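Local structure of farnesyl pyrophosphate synthase (Pseudomonas aeruginosa, 3ZOU) at residues 261-266 / 290-295; 269-274 / 283-288; 206-211 / 275-280; 4-9 / 52-57. The protein catalyses the formation of farnesyl diphosphate, probably by joining geranyl diphosphate to isopentenyl diphosphate in a magnesium-dependent chain elongation. One frame throughout, in Å; residues are numbered along the deposited sequence.

Overall arrangement
The four contacts belong to one all-helical isoprenoid synthase fold. Interactions 1 and 2 join the same two helices, 256-273 and 282-293, with centres 12 Å apart. Interaction 3 sits 7 Å from interaction 2, centre to centre, and adds the connecting loop and helix 202-227. The two meet through Tyr211 OH on Leu284 O. Interaction 4 brings in helices 3-19 and 47-58; Ala54 and Tyr6 pack on Pro283, and Ser280 OG reaches Glu57 O. Interactions 1 and 4, centres 20 Å apart, both touch the fragment 6H6: Tyr290 and Gln7 lie on opposite faces of its rings. Leu287 of interaction 2 also touches it. Its pocket residues are distinct from those around geranyl diphosphate and magnesium.

Interaction 1: residues 261-266 / 290-295; sequences GYALEL and YIVERR. With 6H6 (3-(2-oxo-1,3-benzoxazol-3(2H)-yl)propanoic acid), chain G.
Ala263 and Val292 mark the closest backbone approach, with CA atoms 6.2 Å apart, where helix 256-273 faces the end of helix 282-293. The two helices form a C-terminal helical hairpin in the isoprenoid synthase fold. Val292 carries the contact with its two methyl branches. Val292 CG1, anti to the carbonyl carbon (chi1 -58°), lies 3.5 Å from Ala263 O and also touches the methyl CB of Ala263. Val292 CG2, between the backbone N and the carbonyl carbon, meets Leu264 CD2 at 4.2 Å. The interface is small, methyl groups against a helix backbone and two side chains, and no hydrogen bond crosses it.

Tyr290 faces the ligand instead. The benzoxazolone of 6H6 covers one face of its ring, with 6H6 O2 above the ring centre. Tyr290 OH comes 3.2 Å from 6H6 N1.

The helix ends at Glu293. The two arginines that follow fold back on the chain end. Arg294 NE donates to Ile291 O at 2.8 Å, in the carbonyl plane on a lone pair. NH2 of Arg294 forms a salt bridge with Asp223, in the second aspartate-rich motif of the family. Arg295 NH1 bonds to both Val292 O, at 2.9 Å, and Arg294 O, at 3.0 Å.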
loop_
_atom_site.group_PDB
_atom_site.type_symbol
_atom_site.label_atom_id
_atom_site.label_comp_id
_atom_site.label_asym_id
_atom_site.label_seq_id
_atom_site.Cartn_x
_atom_site.Cartn_y
_atom_site.Cartn_z
ATOM N N GLY A 261 13.038 10.053 34.471
ATOM C CA GLY A 261 14.428 10.032 34.196
ATOM C C GLY A 261 14.850 9.495 32.857
ATOM O O GLY A 261 15.787 9.959 32.161
ATOM N N TYR A 262 14.182 8.382 32.509
ATOM C CA TYR A 262 14.420 7.757 31.248
ATOM C C TYR A 262 13.979 8.645 30.068
ATOM O O TYR A 262 14.660 8.675 29.094
ATOM C CB TYR A 262 13.661 6.436 31.221
ATOM C CG TYR A 262 13.901 5.549 29.996
ATOM C CD1 TYR A 262 15.182 5.339 29.454
ATOM C CD2 TYR A 262 12.816 4.906 29.403
ATOM C CE1 TYR A 262 15.387 4.494 28.370
ATOM C CE2 TYR A 262 13.023 4.059 28.317
ATOM C CZ TYR A 262 14.290 3.882 27.804
ATOM O OH TYR A 262 14.499 3.074 26.694
ATOM N N ALA A 263 12.907 9.364 30.231
ATOM C CA ALA A 263 12.458 10.320 29.185
ATOM C C ALA A 263 13.533 11.335 28.928
ATOM O O ALA A 263 13.883 11.597 27.789
ATOM C CB ALA A 263 11.162 10.978 29.559
ATOM N N LEU A 264 14.146 11.843 30.004
ATOM C CA LEU A 264 15.274 12.757 29.782
ATOM C C LEU A 264 16.470 12.159 29.096
ATOM O O LEU A 264 17.118 12.762 28.253
ATOM C CB LEU A 264 15.745 13.427 31.107
ATOM C CG LEU A 264 14.676 14.210 31.850
ATOM C CD1 LEU A 264 15.336 14.899 33.036
ATOM C CD2 LEU A 264 13.961 15.239 31.013
ATOM N N GLU A 265 16.787 10.914 29.462
ATOM C CA GLU A 265 17.890 10.201 28.843
ATOM C C GLU A 265 17.660 10.016 27.340
ATOM O O GLU A 265 18.591 10.145 26.565
ATOM C CB GLU A 265 18.091 8.833 29.506
ATOM C CG GLU A 265 18.519 8.964 30.961
ATOM C CD GLU A 265 18.545 7.679 31.735
ATOM O OE1 GLU A 265 17.937 6.658 31.325
ATOM O OE2 GLU A 265 19.161 7.745 32.813
ATOM N N LEU A 266 16.421 9.728 26.954
ATOM C CA LEU A 266 16.046 9.546 25.528
ATOM C C LEU A 266 16.170 10.886 24.771
ATOM O O LEU A 266 16.761 10.952 23.687
ATOM C CB LEU A 266 14.635 8.954 25.391
ATOM C CG LEU A 266 14.533 7.476 25.883
ATOM C CD1 LEU A 266 13.096 7.175 26.083
ATOM C CD2 LEU A 266 15.235 6.540 24.880
ATOM N N TYR A 290 10.671 19.420 23.297
ATOM C CA TYR A 290 9.228 19.572 23.432
ATOM C C TYR A 290 8.546 18.272 23.904
ATOM O O TYR A 290 7.665 18.293 24.756
ATOM C CB TYR A 290 8.604 19.992 22.102
ATOM C CG TYR A 290 7.117 19.904 22.108
ATOM C CD1 TYR A 290 6.335 20.913 22.673
ATOM C CD2 TYR A 290 6.475 18.798 21.525
ATOM C CE1 TYR A 290 4.947 20.813 22.712
ATOM C CE2 TYR A 290 5.109 18.689 21.592
ATOM C CZ TYR A 290 4.364 19.701 22.204
ATOM O OH TYR A 290 2.965 19.585 22.218
ATOM N N ILE A 291 9.006 17.156 23.319
ATOM C CA ILE A 291 8.362 15.873 23.576
ATOM C C ILE A 291 8.386 15.513 25.074
ATOM O O ILE A 291 7.382 15.077 25.625
ATOM C CB ILE A 291 9.023 14.753 22.754
ATOM C CG1 ILE A 291 8.646 14.868 21.277
ATOM C CG2 ILE A 291 8.619 13.388 23.250
ATOM C CD1 ILE A 291 9.567 14.126 20.380
ATOM N N VAL A 292 9.491 15.804 25.729
ATOM C CA VAL A 292 9.585 15.462 27.128
ATOM C C VAL A 292 9.185 16.598 28.072
ATOM O O VAL A 292 8.990 16.371 29.263
ATOM C CB VAL A 292 10.979 14.909 27.489
ATOM C CG1 VAL A 292 11.268 13.700 26.635
ATOM C CG2 VAL A 292 12.115 15.956 27.354
ATOM N N GLU A 293 9.087 17.821 27.554
ATOM C CA GLU A 293 8.637 18.931 28.374
ATOM C C GLU A 293 7.168 19.125 28.438
ATOM O O GLU A 293 6.655 19.927 29.285
ATOM C CB GLU A 293 9.321 20.239 27.931
ATOM C CG GLU A 293 10.821 20.295 28.159
ATOM C CD GLU A 293 11.457 21.572 27.644
ATOM O OE1 GLU A 293 10.714 22.591 27.365
ATOM O OE2 GLU A 293 12.689 21.573 27.417
ATOM N N ARG A 294 6.418 18.460 27.557
ATOM C CA ARG A 294 4.978 18.647 27.588
ATOM C C ARG A 294 4.348 18.158 28.915
ATOM O O ARG A 294 4.772 17.195 29.545
ATOM C CB ARG A 294 4.296 18.164 26.303
ATOM C CG ARG A 294 4.364 16.702 26.067
ATOM C CD ARG A 294 4.314 16.294 24.585
ATOM N NE ARG A 294 4.788 14.910 24.599
ATOM C CZ ARG A 294 3.992 13.865 24.664
ATOM N NH1 ARG A 294 2.666 14.042 24.714
ATOM N NH2 ARG A 294 4.513 12.638 24.778
ATOM N N ARG A 295 3.384 18.976 29.368
ATOM C CA ARG A 295 2.710 18.842 30.665
ATOM C C ARG A 295 1.258 19.192 30.365
ATOM O O ARG A 295 0.546 18.315 29.899
ATOM C CB ARG A 295 3.272 19.802 31.769
ATOM C CG ARG A 295 4.728 19.587 32.262
ATOM C CD ARG A 295 5.014 18.243 32.989
ATOM N NE ARG A 295 6.424 18.146 33.362
ATOM C CZ ARG A 295 7.404 17.642 32.599
ATOM N NH1 ARG A 295 7.139 17.153 31.377
ATOM N NH2 ARG A 295 8.661 17.619 33.057
HETATM O O 6H6 G . -0.985 22.689 20.495
HETATM N N1 6H6 G . 2.922 21.499 19.658
HETATM O O1 6H6 G . 4.009 23.433 20.264
HETATM C C2 6H6 G . 3.970 22.316 19.709
HETATM O O2 6H6 G . 5.003 21.744 19.041
HETATM C C3 6H6 G . 4.584 20.542 18.610
HETATM C C4 6H6 G . 5.268 19.576 17.902
HETATM C C5 6H6 G . 4.550 18.429 17.577
HETATM C C6 6H6 G . 3.221 18.283 17.962
HETATM C C7 6H6 G . 2.525 19.247 18.660
HETATM C C8 6H6 G . 3.242 20.386 18.995
HETATM C C9 6H6 G . 1.611 21.803 20.214
HETATM C C10 6H6 G . 0.955 22.683 19.126
HETATM C C11 6H6 G . -0.547 22.868 19.340
HETATM O OXT 6H6 G . -1.213 23.234 18.342
#

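Interaction 2: residues 269-274 / 283-288; sequences LALAAL and PLRQLA
Arg285 reaches from helix 282-293 across Leu271 and Leu274 of helix 256-273, in a helical hairpin of the isoprenoid synthase fold. The local axes run antiparallel, at 170°, and approach to 9.5 Å. The side chain starts beside the partner helix. Arg285 CB touches Leu271 CD2 at 3.7 Å. Arg285 CG is next, and it packs on Leu274 CD1 at 3.8 Å. From CG to NE the chain is extended, which carries the guanidinium past the two leucines to the end of helix 256-273. There Arg285 NE donates to a water at 2.8 Å. That water in turn donates to Leu271 O, so it bridges the two helices. Arg285 NH2 donates to Leu274 O at 2.8 Å. The bond is bent, with an N-H...O angle of 133°, and the donor is tilted 34° from the carbonyl plane.

NH2 has a second acceptor in Phe277 O. NH1 bonds to Pro278 O and forms a salt bridge with Asp282. The guanidinium thus ties the last turn of one helix to the connecting loop and to the start of the next helix. Its positive charge lies at the C-terminal end of helix 256-273, where it probably interacts favourably with the helix dipole.

The inner side of the hairpin is apolar. Leu274 and Leu284 cross at about a right angle, with Leu274 CD1 on Leu284 CB at 3.7 Å. Farther along, two alanines meet, Ala270 CB and Ala288 CB at 4.0 Å.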
loop_
_atom_site.group_PDB
_atom_site.type_symbol
_atom_site.label_atom_id
_atom_site.label_comp_id
_atom_site.label_asym_id
_atom_site.label_seq_id
_atom_site.Cartn_x
_atom_site.Cartn_y
_atom_site.Cartn_z
ATOM N N LEU A 269 19.818 11.340 24.212
ATOM C CA LEU A 269 20.338 10.549 23.136
ATOM C C LEU A 269 19.987 11.139 21.793
ATOM O O LEU A 269 20.805 11.147 20.921
ATOM C CB LEU A 269 19.777 9.109 23.243
ATOM C CG LEU A 269 20.298 8.262 24.371
ATOM C CD1 LEU A 269 19.496 6.959 24.524
ATOM C CD2 LEU A 269 21.777 7.999 24.205
ATOM N N ALA A 270 18.762 11.694 21.685
ATOM C CA ALA A 270 18.340 12.343 20.432
ATOM C C ALA A 270 19.229 13.546 20.125
ATOM O O ALA A 270 19.670 13.756 19.018
ATOM C CB ALA A 270 16.900 12.749 20.498
ATOM N N LEU A 271 19.474 14.355 21.164
ATOM C CA LEU A 271 20.299 15.595 20.971
ATOM C C LEU A 271 21.734 15.215 20.628
ATOM O O LEU A 271 22.327 15.802 19.760
ATOM C CB LEU A 271 20.251 16.439 22.233
ATOM C CG LEU A 271 18.872 17.065 22.507
ATOM C CD1 LEU A 271 18.859 17.739 23.879
ATOM C CD2 LEU A 271 18.350 17.983 21.433
ATOM N N ALA A 272 22.246 14.202 21.271
ATOM C CA ALA A 272 23.633 13.744 21.017
ATOM C C ALA A 272 23.795 13.234 19.591
ATOM O O ALA A 272 24.791 13.432 18.966
ATOM C CB ALA A 272 24.006 12.652 21.954
ATOM N N ALA A 273 22.739 12.572 19.067
ATOM C CA ALA A 273 22.802 12.121 17.699
ATOM C C ALA A 273 22.937 13.264 16.725
ATOM O O ALA A 273 23.465 13.059 15.649
ATOM C CB ALA A 273 21.546 11.358 17.357
ATOM N N LEU A 274 22.500 14.478 17.085
ATOM C CA LEU A 274 22.628 15.615 16.237
ATOM C C LEU A 274 23.854 16.525 16.541
ATOM O O LEU A 274 23.928 17.604 16.018
ATOM C CB LEU A 274 21.358 16.444 16.322
ATOM C CG LEU A 274 20.066 15.725 16.007
ATOM C CD1 LEU A 274 18.909 16.725 16.202
ATOM C CD2 LEU A 274 20.170 15.251 14.594
ATOM N N PRO A 283 15.298 22.715 14.560
ATOM C CA PRO A 283 13.914 22.275 14.725
ATOM C C PRO A 283 13.839 20.857 15.313
ATOM O O PRO A 283 12.988 20.607 16.146
ATOM C CB PRO A 283 13.385 22.354 13.307
ATOM C CG PRO A 283 14.055 23.577 12.769
ATOM C CD PRO A 283 15.442 23.448 13.261
ATOM N N LEU A 284 14.714 19.997 14.839
ATOM C CA LEU A 284 14.794 18.626 15.396
ATOM C C LEU A 284 15.164 18.613 16.856
ATOM O O LEU A 284 14.637 17.883 17.700
ATOM C CB LEU A 284 15.746 17.791 14.596
ATOM C CG LEU A 284 15.379 17.360 13.163
ATOM C CD1 LEU A 284 16.431 16.440 12.587
ATOM C CD2 LEU A 284 14.044 16.650 13.129
ATOM N N ARG A 285 16.142 19.460 17.182
ATOM C CA ARG A 285 16.514 19.549 18.594
ATOM C C ARG A 285 15.366 20.026 19.479
ATOM O O ARG A 285 15.105 19.527 20.600
ATOM C CB ARG A 285 17.734 20.479 18.760
ATOM C CG ARG A 285 18.975 19.982 18.071
ATOM C CD ARG A 285 20.112 21.013 18.145
ATOM N NE ARG A 285 21.338 20.483 17.572
ATOM C CZ ARG A 285 21.960 20.897 16.488
ATOM N NH1 ARG A 285 21.563 21.964 15.829
ATOM N NH2 ARG A 285 23.005 20.233 16.076
ATOM N N GLN A 286 14.698 21.081 19.014
ATOM C CA GLN A 286 13.565 21.655 19.726
ATOM C C GLN A 286 12.400 20.664 19.908
ATOM O O GLN A 286 11.720 20.658 20.918
ATOM C CB GLN A 286 13.093 22.948 19.043
ATOM C CG GLN A 286 14.091 24.075 19.187
ATOM C CD GLN A 286 13.557 25.377 18.568
ATOM O OE1 GLN A 286 12.338 25.639 18.597
ATOM N NE2 GLN A 286 14.451 26.213 18.089
ATOM N N LEU A 287 12.159 19.879 18.875
ATOM C CA LEU A 287 11.155 18.836 18.970
ATOM C C LEU A 287 11.510 17.813 20.041
ATOM O O LEU A 287 10.650 17.469 20.807
ATOM C CB LEU A 287 10.984 18.128 17.601
ATOM C CG LEU A 287 9.949 17.000 17.663
ATOM C CD1 LEU A 287 8.552 17.542 17.823
ATOM C CD2 LEU A 287 10.077 16.256 16.341
ATOM N N ALA A 288 12.734 17.391 20.084
ATOM C CA ALA A 288 13.174 16.470 21.133
ATOM C C ALA A 288 12.908 16.972 22.532
ATOM O O ALA A 288 12.427 16.227 23.399
ATOM C CB ALA A 288 14.593 16.038 20.951
HETATM O O HOH W 1 22.536 18.492 19.063
#

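Interaction 3: residues 206-211 / 275-280; sequences AALERY and DGFPPS
Ala207 and Leu208, neighbours on helix 202-227, receive the ring of Phe277 from the loop between helices 256-273 and 282-293. The helix presents its residues in turn. Ala207 points its CB at the loop. Ala207 CB lies at the edge of the Phe277 ring, near its plane, 3.7 Å from Phe277 CE1 and 4.0 Å from Phe277 CZ. Leu208 follows. Leu208 CG approaches obliquely, 4.0 Å from Phe277 CZ, and the CD2 branch of Leu208 reaches Phe277 CE2 at 4.1 Å. The far end of the ring therefore fits against two consecutive side chains. Leu208 also touches Leu59, Leu274 and Leu284, so the phenyl group joins a larger apolar cluster. Leu59 touches Phe277 as well.

Tyr211, one turn on from Ala207, turns to the hairpin helices. Its OH is hydrogen-bonded to Leu284 O, and its ring packs on Ala270 and Leu287.

On the loop side, Gly276 has a positive phi of 88° just before the aromatic residue. Phe277 CG stands anti to its carbonyl carbon (chi1 -78°), and the ring extends to helix 202-227. Beyond it, Ser280 OG bonds to Glu57 O of helix 47-58. No hydrogen bond joins the two segments themselves. Phe277 is thus one of several ties on this loop, alongside the polar bonds of Arg285 and Ser280. It packs the loop between helices 256-273 and 282-293 onto helix 202-227, in the all-helical isoprenoid synthase fold.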
loop_
_atom_site.group_PDB
_atom_site.type_symbol
_atom_site.label_atom_id
_atom_site.label_comp_id
_atom_site.label_asym_id
_atom_site.label_seq_id
_atom_site.Cartn_x
_atom_site.Cartn_y
_atom_site.Cartn_z
ATOM N N ALA A 206 22.653 7.720 9.490
ATOM C CA ALA A 206 22.726 6.903 10.646
ATOM C C ALA A 206 22.428 7.750 11.894
ATOM O O ALA A 206 21.775 7.296 12.840
ATOM C CB ALA A 206 24.099 6.237 10.741
ATOM N N ALA A 207 23.024 8.956 11.936
ATOM C CA ALA A 207 22.765 9.844 13.043
ATOM C C ALA A 207 21.325 10.215 13.168
ATOM O O ALA A 207 20.773 10.239 14.245
ATOM C CB ALA A 207 23.614 11.111 12.886
ATOM N N LEU A 208 20.734 10.527 12.043
ATOM C CA LEU A 208 19.311 10.865 12.026
ATOM C C LEU A 208 18.450 9.702 12.405
ATOM O O LEU A 208 17.410 9.850 13.079
ATOM C CB LEU A 208 18.929 11.491 10.655
ATOM C CG LEU A 208 19.331 12.937 10.405
ATOM C CD1 LEU A 208 19.147 13.259 8.948
ATOM C CD2 LEU A 208 18.565 13.948 11.263
ATOM N N GLU A 209 18.878 8.478 12.043
ATOM C CA GLU A 209 18.200 7.269 12.550
ATOM C C GLU A 209 18.261 7.082 14.079
ATOM O O GLU A 209 17.248 6.798 14.708
ATOM C CB GLU A 209 18.700 6.038 11.797
ATOM C CG GLU A 209 18.056 4.771 12.314
ATOM C CD GLU A 209 18.583 3.556 11.563
ATOM O OE1 GLU A 209 18.143 3.321 10.412
ATOM O OE2 GLU A 209 19.475 2.884 12.104
ATOM N N ARG A 210 19.426 7.380 14.675
ATOM C CA ARG A 210 19.557 7.358 16.112
ATOM C C ARG A 210 18.610 8.381 16.770
ATOM O O ARG A 210 17.996 8.093 17.817
ATOM C CB ARG A 210 21.015 7.577 16.522
ATOM C CG ARG A 210 21.876 6.400 16.215
ATOM C CD ARG A 210 23.198 6.538 17.022
ATOM N NE ARG A 210 23.992 7.641 16.604
ATOM C CZ ARG A 210 24.732 7.678 15.489
ATOM N NH1 ARG A 210 24.799 6.659 14.627
ATOM N NH2 ARG A 210 25.420 8.762 15.204
ATOM N N TYR A 211 18.596 9.572 16.193
ATOM C CA TYR A 211 17.682 10.613 16.656
ATOM C C TYR A 211 16.271 10.083 16.697
ATOM O O TYR A 211 15.526 10.289 17.646
ATOM C CB TYR A 211 17.873 11.881 15.779
ATOM C CG TYR A 211 16.770 12.916 15.983
ATOM C CD1 TYR A 211 15.586 12.843 15.292
ATOM C CD2 TYR A 211 16.884 13.873 16.946
ATOM C CE1 TYR A 211 14.561 13.721 15.478
ATOM C CE2 TYR A 211 15.842 14.780 17.181
ATOM C CZ TYR A 211 14.684 14.722 16.440
ATOM O OH TYR A 211 13.645 15.576 16.680
ATOM N N ASP A 275 24.761 16.029 17.362
ATOM C CA ASP A 275 26.019 16.758 17.618
ATOM C C ASP A 275 26.768 16.912 16.322
ATOM O O ASP A 275 26.890 15.974 15.498
ATOM C CB ASP A 275 26.872 16.073 18.685
ATOM C CG ASP A 275 26.349 16.324 20.070
ATOM O OD1 ASP A 275 25.645 17.356 20.280
ATOM O OD2 ASP A 275 26.679 15.500 20.960
ATOM N N GLY A 276 27.226 18.114 16.065
ATOM C CA GLY A 276 27.912 18.330 14.793
ATOM C C GLY A 276 27.017 18.710 13.641
ATOM O O GLY A 276 27.495 19.238 12.632
ATOM N N PHE A 277 25.703 18.501 13.755
ATOM C CA PHE A 277 24.846 19.068 12.755
ATOM C C PHE A 277 24.813 20.583 12.941
ATOM O O PHE A 277 24.895 21.086 14.061
ATOM C CB PHE A 277 23.407 18.534 12.844
ATOM C CG PHE A 277 23.223 17.163 12.265
ATOM C CD1 PHE A 277 23.819 16.057 12.835
ATOM C CD2 PHE A 277 22.423 16.987 11.170
ATOM C CE1 PHE A 277 23.627 14.776 12.325
ATOM C CE2 PHE A 277 22.226 15.695 10.648
ATOM C CZ PHE A 277 22.818 14.612 11.225
ATOM N N PRO A 278 24.572 21.292 11.848
ATOM C CA PRO A 278 24.519 22.736 11.923
ATOM C C PRO A 278 23.270 23.278 12.579
ATOM O O PRO A 278 22.367 22.521 13.012
ATOM C CB PRO A 278 24.542 23.159 10.455
ATOM C CG PRO A 278 23.906 22.038 9.717
ATOM C CD PRO A 278 24.339 20.808 10.463
ATOM N N PRO A 279 23.161 24.626 12.645
ATOM C CA PRO A 279 21.975 25.214 13.217
ATOM C C PRO A 279 20.654 24.862 12.513
ATOM O O PRO A 279 19.574 25.007 13.122
ATOM C CB PRO A 279 22.265 26.732 13.102
ATOM C CG PRO A 279 23.715 26.766 13.368
ATOM C CD PRO A 279 24.235 25.662 12.469
ATOM N N SER A 280 20.701 24.494 11.234
ATOM C CA SER A 280 19.467 24.190 10.518
ATOM C C SER A 280 18.803 22.900 11.122
ATOM O O SER A 280 17.635 22.616 10.794
ATOM C CB SER A 280 19.702 23.986 9.011
ATOM O OG SER A 280 20.607 22.949 8.821
#

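Interaction 4: residues 4-9 / 52-57; sequences AAYQAR and AYAACE. With 6H6 (3-(2-oxo-1,3-benzoxazol-3(2H)-yl)propanoic acid), chain G.
Tyr6 meets the carboxylate of Glu57 at the hydroxyl edge of its ring, while Pro283 lies over one face, displaced to the CE1 side. Ala54 CB approaches the ring obliquely, 4.0 Å from Tyr6 CE2. The Tyr6 and Glu57 side chains come from opposite directions, and their flat groups are turned 54° apart. Tyr6 OH donates to Glu57 OE2 in a short bond of 2.6 Å. It meets that oxygen from above the carboxylate, 69° out of its plane. Tyr6 CG is anti to the backbone N, which sends the ring across to helix 47-58. The hydroxyl then rests on the backbone there, with Tyr6 OH 3.3 Å from Ala54 CA. Tyr53 CB also borders it, but the Tyr53 ring leads away and its OH bonds to Asp67. Arg9 NH2 lies 4.9 Å from Glu57 OE2, not in contact, though its charge may still stabilise the carboxylate.

Another side of helix 3-19 lines the 6H6 pocket. Ala4 CB is 3.1 Å from 6H6 O1. Gln7 CB and CG lie over one face of the benzoxazolone, opposite the face taken by Tyr290, with Gln7 CG 3.8 Å from 6H6 C3. Gln7 NE2 bonds to Lys45 O.

The local axes of helices 3-19 and 47-58 cross at 109°, 11.5 Å apart. Helix 282-293 packs against the junction, with Pro283 and Leu284 on Ala54.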
loop_
_atom_site.group_PDB
_atom_site.type_symbol
_atom_site.label_atom_id
_atom_site.label_comp_id
_atom_site.label_asym_id
_atom_site.label_seq_id
_atom_site.Cartn_x
_atom_site.Cartn_y
_atom_site.Cartn_z
ATOM N N ALA A 4 6.305 25.372 18.278
ATOM C CA ALA A 4 4.901 25.496 17.993
ATOM C C ALA A 4 4.711 26.184 16.640
ATOM O O ALA A 4 3.912 25.708 15.878
ATOM C CB ALA A 4 4.166 26.265 19.084
ATOM N N ALA A 5 5.451 27.247 16.348
ATOM C CA ALA A 5 5.429 27.938 15.060
ATOM C C ALA A 5 5.924 27.045 13.916
ATOM O O ALA A 5 5.356 27.031 12.819
ATOM C CB ALA A 5 6.266 29.200 15.100
ATOM N N TYR A 6 6.938 26.230 14.200
ATOM C CA TYR A 6 7.481 25.371 13.182
ATOM C C TYR A 6 6.408 24.296 12.878
ATOM O O TYR A 6 6.159 23.962 11.704
ATOM C CB TYR A 6 8.802 24.720 13.638
ATOM C CG TYR A 6 9.530 23.994 12.543
ATOM C CD1 TYR A 6 10.386 24.643 11.687
ATOM C CD2 TYR A 6 9.339 22.623 12.334
ATOM C CE1 TYR A 6 11.046 24.018 10.625
ATOM C CE2 TYR A 6 9.976 21.992 11.282
ATOM C CZ TYR A 6 10.829 22.636 10.444
ATOM O OH TYR A 6 11.441 22.035 9.415
ATOM N N GLN A 7 5.812 23.760 13.921
ATOM C CA GLN A 7 4.753 22.746 13.774
ATOM C C GLN A 7 3.551 23.304 12.970
ATOM O O GLN A 7 3.052 22.683 12.011
ATOM C CB GLN A 7 4.309 22.228 15.114
ATOM C CG GLN A 7 3.195 21.238 15.095
ATOM C CD GLN A 7 1.799 21.818 14.936
ATOM O OE1 GLN A 7 1.493 22.905 15.441
ATOM N NE2 GLN A 7 0.901 21.061 14.277
ATOM N N ALA A 8 3.151 24.524 13.288
ATOM C CA ALA A 8 2.043 25.147 12.539
ATOM C C ALA A 8 2.365 25.352 11.071
ATOM O O ALA A 8 1.500 25.134 10.227
ATOM C CB ALA A 8 1.611 26.449 13.200
ATOM N N ARG A 9 3.583 25.778 10.743
ATOM C CA ARG A 9 4.017 25.957 9.355
ATOM C C ARG A 9 4.040 24.623 8.575
ATOM O O ARG A 9 3.574 24.537 7.412
ATOM C CB ARG A 9 5.400 26.592 9.250
ATOM C CG ARG A 9 5.426 28.095 9.458
ATOM C CD ARG A 9 6.671 28.747 8.795
ATOM N NE ARG A 9 7.919 27.962 8.876
ATOM C CZ ARG A 9 8.966 28.195 9.692
ATOM N NH1 ARG A 9 8.977 29.211 10.566
ATOM N NH2 ARG A 9 10.031 27.398 9.630
ATOM N N ALA A 52 9.793 15.000 8.481
ATOM C CA ALA A 52 10.335 14.977 7.091
ATOM C C ALA A 52 10.889 16.357 6.719
ATOM O O ALA A 52 11.984 16.429 6.214
ATOM C CB ALA A 52 9.260 14.523 6.118
ATOM N N TYR A 53 10.130 17.392 6.946
ATOM C CA TYR A 53 10.625 18.756 6.606
ATOM C C TYR A 53 11.872 19.044 7.428
ATOM O O TYR A 53 12.856 19.566 6.899
ATOM C CB TYR A 53 9.560 19.806 6.923
ATOM C CG TYR A 53 8.412 19.758 5.942
ATOM C CD1 TYR A 53 8.607 19.863 4.572
ATOM C CD2 TYR A 53 7.097 19.669 6.377
ATOM C CE1 TYR A 53 7.557 19.863 3.687
ATOM C CE2 TYR A 53 6.032 19.604 5.482
ATOM C CZ TYR A 53 6.269 19.759 4.132
ATOM O OH TYR A 53 5.211 19.704 3.200
ATOM N N ALA A 54 11.846 18.711 8.715
ATOM C CA ALA A 54 12.939 19.130 9.608
ATOM C C ALA A 54 14.177 18.342 9.245
ATOM O O ALA A 54 15.301 18.865 9.338
ATOM C CB ALA A 54 12.572 18.994 11.070
ATOM N N ALA A 55 14.066 17.036 8.923
ATOM C CA ALA A 55 15.226 16.288 8.524
ATOM C C ALA A 55 15.821 16.827 7.197
ATOM O O ALA A 55 17.055 16.829 7.032
ATOM C CB ALA A 55 14.868 14.780 8.398
ATOM N N CYS A 56 14.963 17.178 6.265
ATOM C CA CYS A 56 15.389 17.719 5.000
ATOM C C CYS A 56 16.186 19.025 5.309
ATOM O O CYS A 56 17.332 19.139 4.823
ATOM C CB CYS A 56 14.193 17.995 4.153
ATOM S SG CYS A 56 14.564 18.672 2.527
ATOM N N GLU A 57 15.649 19.905 6.143
ATOM C CA GLU A 57 16.355 21.186 6.520
ATOM C C GLU A 57 17.635 20.929 7.283
ATOM O O GLU A 57 18.653 21.655 7.101
ATOM C CB GLU A 57 15.458 22.128 7.292
ATOM C CG GLU A 57 14.257 22.614 6.551
ATOM C CD GLU A 57 13.438 23.598 7.458
ATOM O OE1 GLU A 57 14.016 24.370 8.236
ATOM O OE2 GLU A 57 12.215 23.552 7.472
HETATM O O 6H6 G . -0.985 22.689 20.495
HETATM N N1 6H6 G . 2.922 21.499 19.658
HETATM O O1 6H6 G . 4.009 23.433 20.264
HETATM C C2 6H6 G . 3.970 22.316 19.709
HETATM O O2 6H6 G . 5.003 21.744 19.041
HETATM C C3 6H6 G . 4.584 20.542 18.610
HETATM C C4 6H6 G . 5.268 19.576 17.902
HETATM C C5 6H6 G . 4.550 18.429 17.577
HETATM C C6 6H6 G . 3.221 18.283 17.962
HETATM C C7 6H6 G . 2.525 19.247 18.660
HETATM C C8 6H6 G . 3.242 20.386 18.995
HETATM C C9 6H6 G . 1.611 21.803 20.214
HETATM C C10 6H6 G . 0.955 22.683 19.126
HETATM C C11 6H6 G . -0.547 22.868 19.340
HETATM O OXT 6H6 G . -1.213 23.234 18.342
#